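Haloacid dehalogenase domain protein hydrolase (PDB 4OVY) probably acts as a metal-dependent hydrolase of the haloacid dehalogenase superfamily, perhaps a phosphatase, and holds a calcium ion in the crystal. Local coordinates at residues E77-A82 against T100-A105; E2-W7 against L147-Q152; A267-S272 against R279-A284; Q182-S187 against Q222-R227; R127-K130 against P134-E137. All coordinates share one frame; numbering follows the deposited sequence.

Contact 1. Residues E77-A82 against T100-A105; sequences EEPFRA and TELTMA
Phe80 and Leu102 join the short helix 80-84 to helix 95-106, two members of the helical insertion between strands 38-41 and 156-161, the position a C1 cap takes in haloacid dehalogenase-like enzymes. The tight part turns on a single methyl. Leu102 CD1 lies 3.5 Å from Phe80 CE1, meeting the ring obliquely as the two side chains slide past each other in opposite directions. With CG of Leu102 anti to the backbone N (chi1 177°), the branched end leans off its own helix toward the aromatic ring. Helix 55-67 closes in here too: Val64 touches both side chains and Ala60 touches Leu102, while Trp74 stacks with Phe80. Farther out the packing thins. Pro79, at the N-cap position and reached through a cis peptide, offers CG to the same methyl, Leu102 CD1, at 4.1 Å, and the exposed Ala105 brings its CB only to the edge of the Phe80 ring. No hydrogen bond links the two segments. Toward solvent, Glu78 and Arg81 instead pair within their own segment: Glu78 OE2 presents its syn lone pair to Arg81 NE at 2.7 Å, almost in the guanidinium plane.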
# COMPACT_ATOMS: atom_id res chain seq x y z
N GLU A 77 3.34 26.40 -24.71
CA GLU A 77 2.49 25.40 -24.08
C GLU A 77 2.54 25.54 -22.56
O GLU A 77 3.62 25.59 -21.99
CB GLU A 77 2.94 23.99 -24.50
CG GLU A 77 1.99 22.87 -24.10
CD GLU A 77 2.54 21.48 -24.37
OE1 GLU A 77 3.49 21.35 -25.17
OE2 GLU A 77 2.02 20.51 -23.80
N GLU A 78 1.37 25.60 -21.92
CA GLU A 78 1.31 25.63 -20.45
C GLU A 78 1.30 24.20 -19.92
O GLU A 78 0.81 23.29 -20.60
CB GLU A 78 0.05 26.36 -19.96
CG GLU A 78 -0.04 27.83 -20.35
CD GLU A 78 1.08 28.69 -19.78
OE1 GLU A 78 1.81 28.23 -18.87
OE2 GLU A 78 1.25 29.83 -20.25
N PRO A 79 1.82 23.98 -18.70
CA PRO A 79 2.43 24.95 -17.78
C PRO A 79 3.92 25.20 -18.03
O PRO A 79 4.56 25.90 -17.26
CB PRO A 79 2.25 24.26 -16.42
CG PRO A 79 2.37 22.81 -16.75
CD PRO A 79 1.79 22.63 -18.13
N PHE A 80 4.46 24.63 -19.11
CA PHE A 80 5.89 24.73 -19.39
C PHE A 80 6.33 26.17 -19.61
O PHE A 80 7.40 26.57 -19.15
CB PHE A 80 6.26 23.86 -20.59
CG PHE A 80 5.81 22.44 -20.45
CD1 PHE A 80 6.56 21.54 -19.70
CD2 PHE A 80 4.62 22.01 -21.02
CE1 PHE A 80 6.13 20.23 -19.54
CE2 PHE A 80 4.19 20.70 -20.87
CZ PHE A 80 4.95 19.81 -20.13
N ARG A 81 5.49 26.95 -20.29
CA ARG A 81 5.72 28.38 -20.49
C ARG A 81 5.93 29.08 -19.15
O ARG A 81 6.92 29.80 -18.95
CB ARG A 81 4.53 28.99 -21.25
CG ARG A 81 4.72 30.42 -21.75
CD ARG A 81 4.60 31.48 -20.67
NE ARG A 81 3.44 31.29 -19.80
CZ ARG A 81 3.24 31.92 -18.64
NH1 ARG A 81 2.15 31.65 -17.93
NH2 ARG A 81 4.11 32.81 -18.18
N ALA A 82 5.00 28.86 -18.21
CA ALA A 82 5.11 29.43 -16.87
C ALA A 82 6.41 29.02 -16.18
O ALA A 82 7.06 29.84 -15.52
CB ALA A 82 3.92 29.02 -16.02
N THR A 100 1.72 16.41 -10.48
CA THR A 100 1.96 15.05 -10.92
C THR A 100 1.84 14.95 -12.46
O THR A 100 2.62 14.24 -13.08
CB THR A 100 1.09 14.02 -10.16
OG1 THR A 100 1.62 13.87 -8.84
CG2 THR A 100 1.11 12.65 -10.82
N GLU A 101 0.90 15.68 -13.07
CA GLU A 101 0.83 15.72 -14.54
C GLU A 101 2.11 16.28 -15.18
O GLU A 101 2.56 15.78 -16.21
CB GLU A 101 -0.39 16.51 -15.01
CG GLU A 101 -1.70 15.79 -14.77
CD GLU A 101 -2.92 16.61 -15.11
OE1 GLU A 101 -2.90 17.85 -14.97
OE2 GLU A 101 -3.93 16.01 -15.52
N LEU A 102 2.68 17.32 -14.57
CA LEU A 102 3.91 17.92 -15.07
C LEU A 102 5.06 16.92 -14.96
O LEU A 102 5.85 16.77 -15.90
CB LEU A 102 4.22 19.20 -14.31
CG LEU A 102 5.51 19.94 -14.64
CD1 LEU A 102 5.56 20.31 -16.11
CD2 LEU A 102 5.65 21.19 -13.78
N THR A 103 5.14 16.22 -13.83
CA THR A 103 6.17 15.22 -13.62
C THR A 103 5.96 14.02 -14.57
O THR A 103 6.92 13.49 -15.13
CB THR A 103 6.19 14.75 -12.15
OG1 THR A 103 6.31 15.90 -11.29
CG2 THR A 103 7.34 13.81 -11.90
N MSE A 104 4.70 13.63 -14.74
CA MSE A 104 4.30 12.55 -15.64
C MSE A 104 4.75 12.83 -17.05
O MSE A 104 5.33 11.96 -17.70
CB MSE A 104 2.77 12.41 -15.60
CG MSE A 104 2.18 11.42 -16.60
SE MSE A 104 0.25 11.76 -16.79
CE MSE A 104 0.32 13.41 -17.88
N ALA A 105 4.48 14.04 -17.53
CA ALA A 105 4.77 14.39 -18.93
C ALA A 105 6.27 14.46 -19.23
O ALA A 105 6.66 14.36 -20.39
CB ALA A 105 4.09 15.71 -19.30

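Contact 2. Residues E2-W7 against L147-Q152; sequences EPLPSW and LAFLRQ
Pro3 and Phe149 bring their CA atoms to 6.8 Å where the irregular N-terminal chain passes helix 141-152, and just beyond this point the chain folds into a type I turn from Leu4 to Trp7, its Trp7 N bonded to Leu4 O. Leu4, the first residue of the turn, has left-handed backbone angles (phi 55°, psi 52°), and both it and Pro3 touch the same aromatic side chain. Phe149 meets them at two places. Near the root of the side chain, Leu4 CD2 comes to 4.0 Å from Phe149 CB, the two side chains crossing at about a right angle. Farther out, Pro3 CB lies 3.8 Å from Phe149 CE1 and nearly as close to CD1. Both partners come to the ring obliquely. CG of Phe149 stands anti to the backbone N (chi1 176°), which sends the ring away from its helix and alongside Pro3. The helix belongs to the Rossmann-like core of the haloacid dehalogenase fold: it leads into strand 156-161, and its inner side, through Leu147 and Leu150, rests on strand 38-41. The N-terminal segment lies against another part of its surface. Leu17 of helix 11-24 touches both Leu4 and Phe149, filling in beside the contact. The contact is purely apolar, and polar bonds fix the turn next to it: Ser6 OG is bonded to Glu145 OE2, and Trp7 NE1 to Pro142 O, both partners lying one or two turns earlier on the same helix.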
# COMPACT_ATOMS: atom_id res chain seq x y z
N GLU A 2 12.22 14.02 28.79
CA GLU A 2 12.69 12.99 27.86
C GLU A 2 11.94 13.03 26.52
O GLU A 2 12.56 13.19 25.47
CB GLU A 2 12.59 11.59 28.48
CG GLU A 2 13.78 11.19 29.34
CD GLU A 2 15.04 10.89 28.55
OE1 GLU A 2 14.95 10.72 27.31
OE2 GLU A 2 16.13 10.83 29.16
N PRO A 3 10.60 12.89 26.56
CA PRO A 3 9.87 12.83 25.30
C PRO A 3 9.62 14.23 24.73
O PRO A 3 9.36 15.18 25.50
CB PRO A 3 8.56 12.17 25.69
CG PRO A 3 8.31 12.66 27.07
CD PRO A 3 9.66 12.89 27.70
N LEU A 4 9.72 14.36 23.41
CA LEU A 4 9.39 15.61 22.74
C LEU A 4 10.18 16.81 23.29
O LEU A 4 9.59 17.83 23.62
CB LEU A 4 7.88 15.86 22.84
CG LEU A 4 6.98 14.71 22.38
CD1 LEU A 4 5.53 15.15 22.43
CD2 LEU A 4 7.36 14.25 20.98
N PRO A 5 11.51 16.69 23.37
CA PRO A 5 12.31 17.74 24.01
C PRO A 5 12.26 19.12 23.34
O PRO A 5 12.48 20.13 24.00
CB PRO A 5 13.74 17.18 23.98
CG PRO A 5 13.73 16.14 22.93
CD PRO A 5 12.35 15.56 22.91
N SER A 6 11.98 19.15 22.04
CA SER A 6 11.88 20.42 21.30
C SER A 6 10.48 21.04 21.36
O SER A 6 10.24 22.08 20.74
CB SER A 6 12.30 20.23 19.84
OG SER A 6 13.67 19.91 19.75
N TRP A 7 9.56 20.41 22.10
CA TRP A 7 8.21 20.92 22.26
C TRP A 7 8.04 21.59 23.61
O TRP A 7 8.25 20.95 24.64
CB TRP A 7 7.18 19.78 22.15
CG TRP A 7 7.13 19.08 20.81
CD1 TRP A 7 8.11 18.32 20.24
CD2 TRP A 7 6.03 19.06 19.90
NE1 TRP A 7 7.69 17.83 19.03
CE2 TRP A 7 6.41 18.27 18.80
CE3 TRP A 7 4.75 19.63 19.91
CZ2 TRP A 7 5.56 18.04 17.71
CZ3 TRP A 7 3.90 19.39 18.83
CH2 TRP A 7 4.31 18.60 17.75
N LEU A 147 7.70 11.63 15.40
CA LEU A 147 7.78 10.34 14.69
C LEU A 147 8.46 9.25 15.53
O LEU A 147 7.94 8.14 15.65
CB LEU A 147 8.51 10.51 13.36
CG LEU A 147 7.76 11.26 12.26
CD1 LEU A 147 8.72 11.65 11.16
CD2 LEU A 147 6.61 10.42 11.71
N ALA A 148 9.61 9.57 16.12
CA ALA A 148 10.35 8.62 16.96
C ALA A 148 9.54 8.20 18.19
O ALA A 148 9.49 7.03 18.55
CB ALA A 148 11.69 9.21 17.40
N PHE A 149 8.90 9.18 18.83
CA PHE A 149 8.09 8.96 20.02
C PHE A 149 6.95 7.99 19.72
O PHE A 149 6.70 7.05 20.47
CB PHE A 149 7.54 10.31 20.51
CG PHE A 149 6.59 10.20 21.68
CD1 PHE A 149 7.06 9.82 22.94
CD2 PHE A 149 5.25 10.51 21.54
CE1 PHE A 149 6.20 9.73 24.02
CE2 PHE A 149 4.38 10.42 22.62
CZ PHE A 149 4.85 10.03 23.86
N LEU A 150 6.26 8.22 18.62
CA LEU A 150 5.16 7.35 18.21
C LEU A 150 5.65 5.93 17.89
O LEU A 150 5.04 4.95 18.31
CB LEU A 150 4.42 7.95 17.01
CG LEU A 150 3.68 9.26 17.34
CD1 LEU A 150 3.27 9.99 16.07
CD2 LEU A 150 2.47 8.99 18.23
N ARG A 151 6.76 5.83 17.17
CA ARG A 151 7.31 4.50 16.85
C ARG A 151 7.79 3.77 18.11
O ARG A 151 7.63 2.56 18.22
CB ARG A 151 8.41 4.61 15.79
CG ARG A 151 7.84 4.95 14.41
CD ARG A 151 8.86 4.76 13.30
NE ARG A 151 9.97 5.70 13.40
CZ ARG A 151 10.15 6.79 12.64
NH1 ARG A 151 11.21 7.55 12.85
NH2 ARG A 151 9.30 7.13 11.67
N GLN A 152 8.32 4.50 19.08
CA GLN A 152 8.68 3.91 20.38
C GLN A 152 7.48 3.31 21.10
O GLN A 152 7.62 2.37 21.87
CB GLN A 152 9.37 4.95 21.28
CG GLN A 152 10.80 5.28 20.86
CD GLN A 152 11.32 6.57 21.48
OE1 GLN A 152 10.74 7.10 22.43
NE2 GLN A 152 12.42 7.08 20.93

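Contact 3. Residues A267-S272 against R279-A284; sequences AYDRQS and RALTDA
Arg270 reaches across to Leu281 and Thr282 with the whole length of its side chain. From CB the chain leaves with CG beside the backbone N (chi1 -60°), then runs extended through CD to NE, spanning the gap to helix 279-287. At CZ it begins to meet the helix: Leu281 CD2 lies over one face of the guanidinium, offset toward the rim, 4.2 Å from Arg270 CZ. NH1 comes closer to that methyl, with 3.8 Å between Arg270 NH1 and Leu281 CD2. NH2, at the tip, does the polar work. It donates a hydrogen bond of 2.9 Å from Arg270 NH2 to Thr282 OG1, moderately bent at 142°, with the hydroxyl oxygen tilted 25° out of the guanidinium plane. The same NH2 makes a salt bridge to Asp278 OD1, its stronger partner, and Thr282 OG1 is in turn bonded to Asp278 O, so the start of the helix grips the arginine tip twice. Back at the root, Arg270 N donates to the anti lone pair of Asp269 OD1 at 2.7 Å, while Asp269 OD2 is held by His258. This is a surface contact, its Asp269 side chain about 12 Å from the bound calcium ion. It ties the turn after strand 267-268, which pairs antiparallel with strand 253-260, to helix 279-287, the helix leading into strand 290-293 on that same strand 253-260.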
# COMPACT_ATOMS: atom_id res chain seq x y z
N ALA A 267 5.60 32.49 7.70
CA ALA A 267 4.28 32.73 8.27
C ALA A 267 3.29 32.82 7.13
O ALA A 267 3.44 33.65 6.23
CB ALA A 267 4.27 34.01 9.09
N TYR A 268 2.30 31.94 7.15
CA TYR A 268 1.26 31.92 6.13
C TYR A 268 0.08 31.07 6.56
O TYR A 268 0.24 30.14 7.34
CB TYR A 268 1.80 31.36 4.81
CG TYR A 268 2.32 29.93 4.86
CD1 TYR A 268 3.64 29.67 5.22
CD2 TYR A 268 1.51 28.85 4.53
CE1 TYR A 268 4.13 28.38 5.26
CE2 TYR A 268 1.98 27.54 4.57
CZ TYR A 268 3.30 27.32 4.93
OH TYR A 268 3.78 26.04 4.96
N ASP A 269 -1.11 31.39 6.07
CA ASP A 269 -2.25 30.51 6.20
C ASP A 269 -3.29 30.74 5.09
O ASP A 269 -3.25 30.05 4.06
CB ASP A 269 -2.88 30.51 7.62
CG ASP A 269 -3.01 31.91 8.24
OD1 ASP A 269 -3.42 32.88 7.57
OD2 ASP A 269 -2.74 32.01 9.46
N ARG A 270 -4.17 31.72 5.27
CA ARG A 270 -5.38 31.83 4.43
C ARG A 270 -5.12 32.34 3.02
O ARG A 270 -5.93 32.08 2.12
CB ARG A 270 -6.42 32.71 5.13
CG ARG A 270 -6.85 32.18 6.49
CD ARG A 270 -8.04 32.94 7.05
NE ARG A 270 -8.25 32.65 8.48
CZ ARG A 270 -8.98 31.65 8.97
NH1 ARG A 270 -9.08 31.50 10.28
NH2 ARG A 270 -9.61 30.80 8.17
N GLN A 271 -4.01 33.05 2.82
CA GLN A 271 -3.71 33.71 1.55
C GLN A 271 -2.61 33.00 0.75
O GLN A 271 -2.24 33.46 -0.32
CB GLN A 271 -3.26 35.15 1.79
CG GLN A 271 -4.17 35.98 2.68
CD GLN A 271 -5.43 36.42 1.97
OE1 GLN A 271 -6.21 35.59 1.50
NE2 GLN A 271 -5.64 37.73 1.89
N SER A 272 -2.10 31.89 1.25
CA SER A 272 -0.92 31.28 0.67
C SER A 272 -1.29 30.45 -0.55
O SER A 272 -2.21 29.65 -0.49
CB SER A 272 -0.22 30.38 1.68
OG SER A 272 1.01 29.92 1.16
N ARG A 279 -10.16 26.87 5.70
CA ARG A 279 -11.35 26.15 6.14
C ARG A 279 -11.06 25.22 7.32
O ARG A 279 -11.85 25.14 8.28
CB ARG A 279 -11.95 25.34 4.98
CG ARG A 279 -12.21 26.14 3.70
CD ARG A 279 -13.05 27.37 3.96
NE ARG A 279 -13.19 28.20 2.77
CZ ARG A 279 -13.83 29.36 2.74
NH1 ARG A 279 -14.43 29.83 3.83
NH2 ARG A 279 -13.89 30.05 1.60
N ALA A 280 -9.92 24.53 7.28
CA ALA A 280 -9.55 23.62 8.35
C ALA A 280 -9.25 24.36 9.65
O ALA A 280 -9.54 23.85 10.74
CB ALA A 280 -8.34 22.77 7.94
N LEU A 281 -8.66 25.55 9.54
CA LEU A 281 -8.34 26.37 10.70
C LEU A 281 -9.61 26.91 11.37
O LEU A 281 -9.77 26.84 12.59
CB LEU A 281 -7.41 27.52 10.28
CG LEU A 281 -6.83 28.43 11.35
CD1 LEU A 281 -6.11 27.63 12.42
CD2 LEU A 281 -5.89 29.44 10.71
N THR A 282 -10.52 27.43 10.56
CA THR A 282 -11.80 27.90 11.06
C THR A 282 -12.59 26.80 11.78
O THR A 282 -13.21 27.07 12.80
CB THR A 282 -12.62 28.50 9.91
OG1 THR A 282 -11.92 29.65 9.41
CG2 THR A 282 -14.02 28.93 10.36
N ASP A 283 -12.53 25.57 11.27
CA ASP A 283 -13.30 24.46 11.85
C ASP A 283 -12.56 23.70 12.95
O ASP A 283 -13.15 22.81 13.58
CB ASP A 283 -13.72 23.48 10.75
CG ASP A 283 -14.95 23.94 9.99
OD1 ASP A 283 -15.49 25.02 10.29
OD2 ASP A 283 -15.37 23.20 9.08
N ALA A 284 -11.30 24.04 13.21
CA ALA A 284 -10.49 23.27 14.15
C ALA A 284 -11.15 23.08 15.52
O ALA A 284 -11.25 21.96 16.02
CB ALA A 284 -9.12 23.91 14.33

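Contact 4. Residues Q182-S187 against Q222-R227; sequences QVIGSS and QVIGRR. With EDO (1,2-ethanediol), chain D.
Ile184 turns its CG1 branch to a place anti to the carbonyl carbon (chi1 -65°), and Val223 sets CG1 anti to its backbone N (chi1 173°), so that the two side chains meet tip to tip. Ile184 CD1 touches Val223 CB at 3.8 Å and, crossing at about a right angle, Ile224 CG1 at the same 3.8 Å. One methyl thus touches two consecutive residues near the C-terminal part of helix 215-223, just before Gly225 leaves the helical path with positive phi. The other branch of the isoleucine, CG2, faces a 1,2-ethanediol that probably came from the crystallisation liquor. The diol lies along the strand: Gly185 N donates to its O1 at 3.1 Å, and its O2 donates to Gly185 O at 2.6 Å. Ser187 gives a further bond from OG to the diol O2 at 2.6 Å; Ser187 OG is also hydrogen-bonded to Asn208 ND2. The second subunit closes in around the helix end, where Glu181 of that subunit forms a salt bridge with Arg226. Inward, Ile224 packs on strands 38-41 and 156-161, and Ile184 on Val160. A helix end covering hydrophobic residues of parallel strands in this way belongs to the three-layered alpha/beta, Rossmann-like core of haloacid dehalogenase-type enzymes.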
# COMPACT_ATOMS: atom_id res chain seq x y z
N GLN A 182 5.29 2.53 3.50
CA GLN A 182 4.47 3.38 4.36
C GLN A 182 4.39 4.81 3.85
O GLN A 182 4.07 5.74 4.60
CB GLN A 182 4.99 3.33 5.80
CG GLN A 182 4.74 1.96 6.41
CD GLN A 182 5.28 1.78 7.81
OE1 GLN A 182 5.51 2.74 8.57
NE2 GLN A 182 5.46 0.55 8.17
N VAL A 183 4.69 4.99 2.56
CA VAL A 183 4.55 6.27 1.89
C VAL A 183 3.38 6.14 0.91
O VAL A 183 3.36 5.22 0.09
CB VAL A 183 5.82 6.68 1.13
CG1 VAL A 183 5.61 8.01 0.41
CG2 VAL A 183 7.01 6.77 2.08
N ILE A 184 2.41 7.03 1.04
CA ILE A 184 1.26 7.08 0.16
C ILE A 184 1.29 8.45 -0.51
O ILE A 184 1.47 9.47 0.16
CB ILE A 184 -0.05 6.89 0.94
CG1 ILE A 184 -0.10 5.48 1.53
CG2 ILE A 184 -1.27 7.11 0.05
CD1 ILE A 184 -1.21 5.29 2.55
N GLY A 185 1.13 8.46 -1.82
CA GLY A 185 1.22 9.70 -2.57
C GLY A 185 0.51 9.62 -3.91
O GLY A 185 -0.18 8.64 -4.20
N SER A 186 0.69 10.65 -4.71
CA SER A 186 0.15 10.64 -6.07
C SER A 186 1.09 9.81 -6.95
O SER A 186 2.28 9.69 -6.66
CB SER A 186 0.02 12.06 -6.61
OG SER A 186 -0.91 12.80 -5.85
N SER A 187 0.56 9.26 -8.03
CA SER A 187 1.34 8.35 -8.87
C SER A 187 0.88 8.34 -10.34
O SER A 187 -0.24 8.72 -10.66
CB SER A 187 1.28 6.93 -8.30
OG SER A 187 -0.06 6.46 -8.20
N GLN A 222 -7.52 2.31 0.77
CA GLN A 222 -7.05 1.34 -0.22
C GLN A 222 -5.71 0.72 0.18
O GLN A 222 -5.56 -0.50 0.15
CB GLN A 222 -6.91 1.98 -1.61
CG GLN A 222 -8.23 2.43 -2.23
CD GLN A 222 -9.01 1.30 -2.88
OE1 GLN A 222 -8.92 0.15 -2.47
NE2 GLN A 222 -9.77 1.64 -3.92
N VAL A 223 -4.74 1.55 0.56
CA VAL A 223 -3.38 1.06 0.83
C VAL A 223 -3.24 0.45 2.24
O VAL A 223 -2.68 -0.64 2.40
CB VAL A 223 -2.35 2.19 0.66
CG1 VAL A 223 -0.96 1.76 1.12
CG2 VAL A 223 -2.32 2.65 -0.79
N ILE A 224 -3.73 1.16 3.25
CA ILE A 224 -3.57 0.70 4.64
C ILE A 224 -4.66 -0.29 5.06
O ILE A 224 -4.40 -1.22 5.83
CB ILE A 224 -3.54 1.89 5.63
CG1 ILE A 224 -2.53 2.95 5.17
CG2 ILE A 224 -3.22 1.40 7.04
CD1 ILE A 224 -2.32 4.10 6.13
N GLY A 225 -5.87 -0.09 4.55
CA GLY A 225 -7.00 -0.94 4.91
C GLY A 225 -7.52 -0.70 6.31
O GLY A 225 -8.23 -1.55 6.85
N ARG A 226 -7.18 0.44 6.89
CA ARG A 226 -7.53 0.76 8.28
C ARG A 226 -7.81 2.26 8.39
O ARG A 226 -7.21 3.05 7.69
CB ARG A 226 -6.36 0.44 9.23
CG ARG A 226 -5.90 -1.02 9.33
CD ARG A 226 -4.64 -1.12 10.21
NE ARG A 226 -4.14 -2.48 10.48
CZ ARG A 226 -4.71 -3.35 11.31
NH1 ARG A 226 -4.16 -4.55 11.50
NH2 ARG A 226 -5.83 -3.04 11.96
N ARG A 227 -8.70 2.65 9.29
CA ARG A 227 -8.83 4.05 9.67
C ARG A 227 -7.71 4.37 10.66
O ARG A 227 -7.60 3.69 11.69
CB ARG A 227 -10.19 4.30 10.32
CG ARG A 227 -10.49 5.77 10.57
CD ARG A 227 -11.68 5.96 11.51
NE ARG A 227 -12.85 5.22 11.05
CZ ARG A 227 -13.83 5.70 10.28
NH1 ARG A 227 -14.84 4.91 9.95
NH2 ARG A 227 -13.82 6.95 9.83
C1 EDO D . -1.42 5.84 -3.47
O1 EDO D . -0.11 5.80 -2.90
C2 EDO D . -1.38 5.54 -4.98
O2 EDO D . -0.56 6.48 -5.67

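Contact 5. Residues R127-K130 against P134-E137; sequences RHPK and PYTE
Arg127 starts the contact by running close to Pro134, with only 4.4 Å between Arg127 CA and Pro134 CA. Its carbonyl carbon, with the N of His128 after it, lies over one face of the Tyr135 ring, so the Arg127-His128 peptide sits above the ring toward its rim. A water at the edge of that ring, in its plane, is 2.6 Å from Tyr135 OH and makes a weak bond to Arg127 O. At its tip Arg127 NH2 binds a citrate, probably from the crystallisation liquor. His128 comes next, its CG anti to the backbone N (chi1 -164°), which sets the imidazole beside the phenol rim. His128 CD2 lies 3.6 Å from Tyr135 CE1, the planes are turned by 61°, and neither ring covers the face of the other. Two bonds fix the imidazole's rotation: NE2 to Gln51 O, the stronger, and Lys130 N to His128 ND1 at 3.1 Å, with the donor tilted 17° from the ring plane. Pro129 then lays CD 3.6 Å from Tyr135 OH, crossing the tyrosine at about a right angle. The His128 side chain is about 8 Å from that of Glu50, a calcium-binding residue of this protein. The whole loop joins helix 112-125 to helix 141-152; Tyr135, in a short 3-10 turn, reaches inward to meet Trp122 of the first of these and to pack on Val55 and Ala58 of helix 55-67.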
# COMPACT_ATOMS: atom_id res chain seq x y z
N ARG A 127 19.45 23.07 -3.38
CA ARG A 127 19.40 23.65 -2.04
C ARG A 127 18.30 24.68 -1.92
O ARG A 127 17.90 25.32 -2.90
CB ARG A 127 20.74 24.27 -1.66
CG ARG A 127 21.00 25.63 -2.27
CD ARG A 127 22.36 26.14 -1.82
NE ARG A 127 22.64 27.49 -2.30
CZ ARG A 127 23.71 28.20 -1.94
NH1 ARG A 127 24.60 27.69 -1.09
NH2 ARG A 127 23.89 29.42 -2.43
N HIS A 128 17.80 24.84 -0.70
CA HIS A 128 16.76 25.80 -0.44
C HIS A 128 17.34 27.20 -0.66
O HIS A 128 18.46 27.49 -0.20
CB HIS A 128 16.24 25.63 0.99
CG HIS A 128 14.93 26.31 1.22
ND1 HIS A 128 14.83 27.67 1.37
CD2 HIS A 128 13.67 25.82 1.29
CE1 HIS A 128 13.56 28.00 1.54
NE2 HIS A 128 12.83 26.90 1.49
N PRO A 129 16.60 28.07 -1.37
CA PRO A 129 17.12 29.42 -1.70
C PRO A 129 17.30 30.33 -0.48
O PRO A 129 18.11 31.25 -0.53
CB PRO A 129 16.05 29.99 -2.63
CG PRO A 129 14.81 29.23 -2.32
CD PRO A 129 15.26 27.85 -1.95
N LYS A 130 16.53 30.10 0.57
CA LYS A 130 16.66 30.81 1.83
C LYS A 130 17.69 30.18 2.76
O LYS A 130 18.62 30.84 3.20
CB LYS A 130 15.30 30.86 2.54
CG LYS A 130 15.24 31.72 3.79
CD LYS A 130 13.84 31.69 4.36
CE LYS A 130 13.80 32.12 5.81
NZ LYS A 130 13.82 33.60 5.96
N PRO A 134 20.40 21.45 1.86
CA PRO A 134 19.55 20.54 1.10
C PRO A 134 18.12 20.58 1.63
O PRO A 134 17.91 20.79 2.83
CB PRO A 134 20.17 19.16 1.37
CG PRO A 134 21.57 19.44 1.75
CD PRO A 134 21.55 20.75 2.47
N TYR A 135 17.15 20.37 0.76
CA TYR A 135 15.75 20.41 1.16
C TYR A 135 15.43 19.37 2.24
O TYR A 135 14.57 19.59 3.08
CB TYR A 135 14.84 20.21 -0.06
CG TYR A 135 14.81 21.40 -0.99
CD1 TYR A 135 14.07 22.53 -0.68
CD2 TYR A 135 15.51 21.38 -2.20
CE1 TYR A 135 14.02 23.62 -1.53
CE2 TYR A 135 15.47 22.47 -3.06
CZ TYR A 135 14.72 23.58 -2.73
OH TYR A 135 14.67 24.67 -3.57
N THR A 136 16.16 18.25 2.22
CA THR A 136 15.99 17.19 3.22
C THR A 136 16.52 17.57 4.61
O THR A 136 16.27 16.85 5.57
CB THR A 136 16.69 15.89 2.77
OG1 THR A 136 18.03 16.19 2.38
CG2 THR A 136 15.96 15.28 1.56
N GLU A 137 17.26 18.68 4.72
CA GLU A 137 17.64 19.25 6.01
C GLU A 137 16.66 20.35 6.47
O GLU A 137 16.78 20.86 7.59
CB GLU A 137 19.06 19.80 5.97
CG GLU A 137 20.12 18.70 5.95
CD GLU A 137 21.54 19.24 5.88
OE1 GLU A 137 21.79 20.38 6.34
OE2 GLU A 137 22.41 18.51 5.37
O HOH W 1 16.19 24.55 -5.68

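Along the chain, contact 2 opens first and closes at helix 141-152, so contacts 1 and 5 fall within its span; contacts 4 and 3 follow in that order. Contacts 1 and 2 lie on opposite sides of the chain's centre, 40 Å apart between their centres: one in the helical insertion, the other on the Rossmann-like core. Contact 5 lies where the insertion returns to that core, so the insertion sits beside the calcium site, consistent with a C1 cap. Contacts 3 and 4 both reach the large mixed sheet, and contact 4 also meets the second subunit. Contacts 1 and 4 touch directly, Thr100 OG1 packing 3.3 Å from Ser186 CB, which links the insertion to strand 183-195.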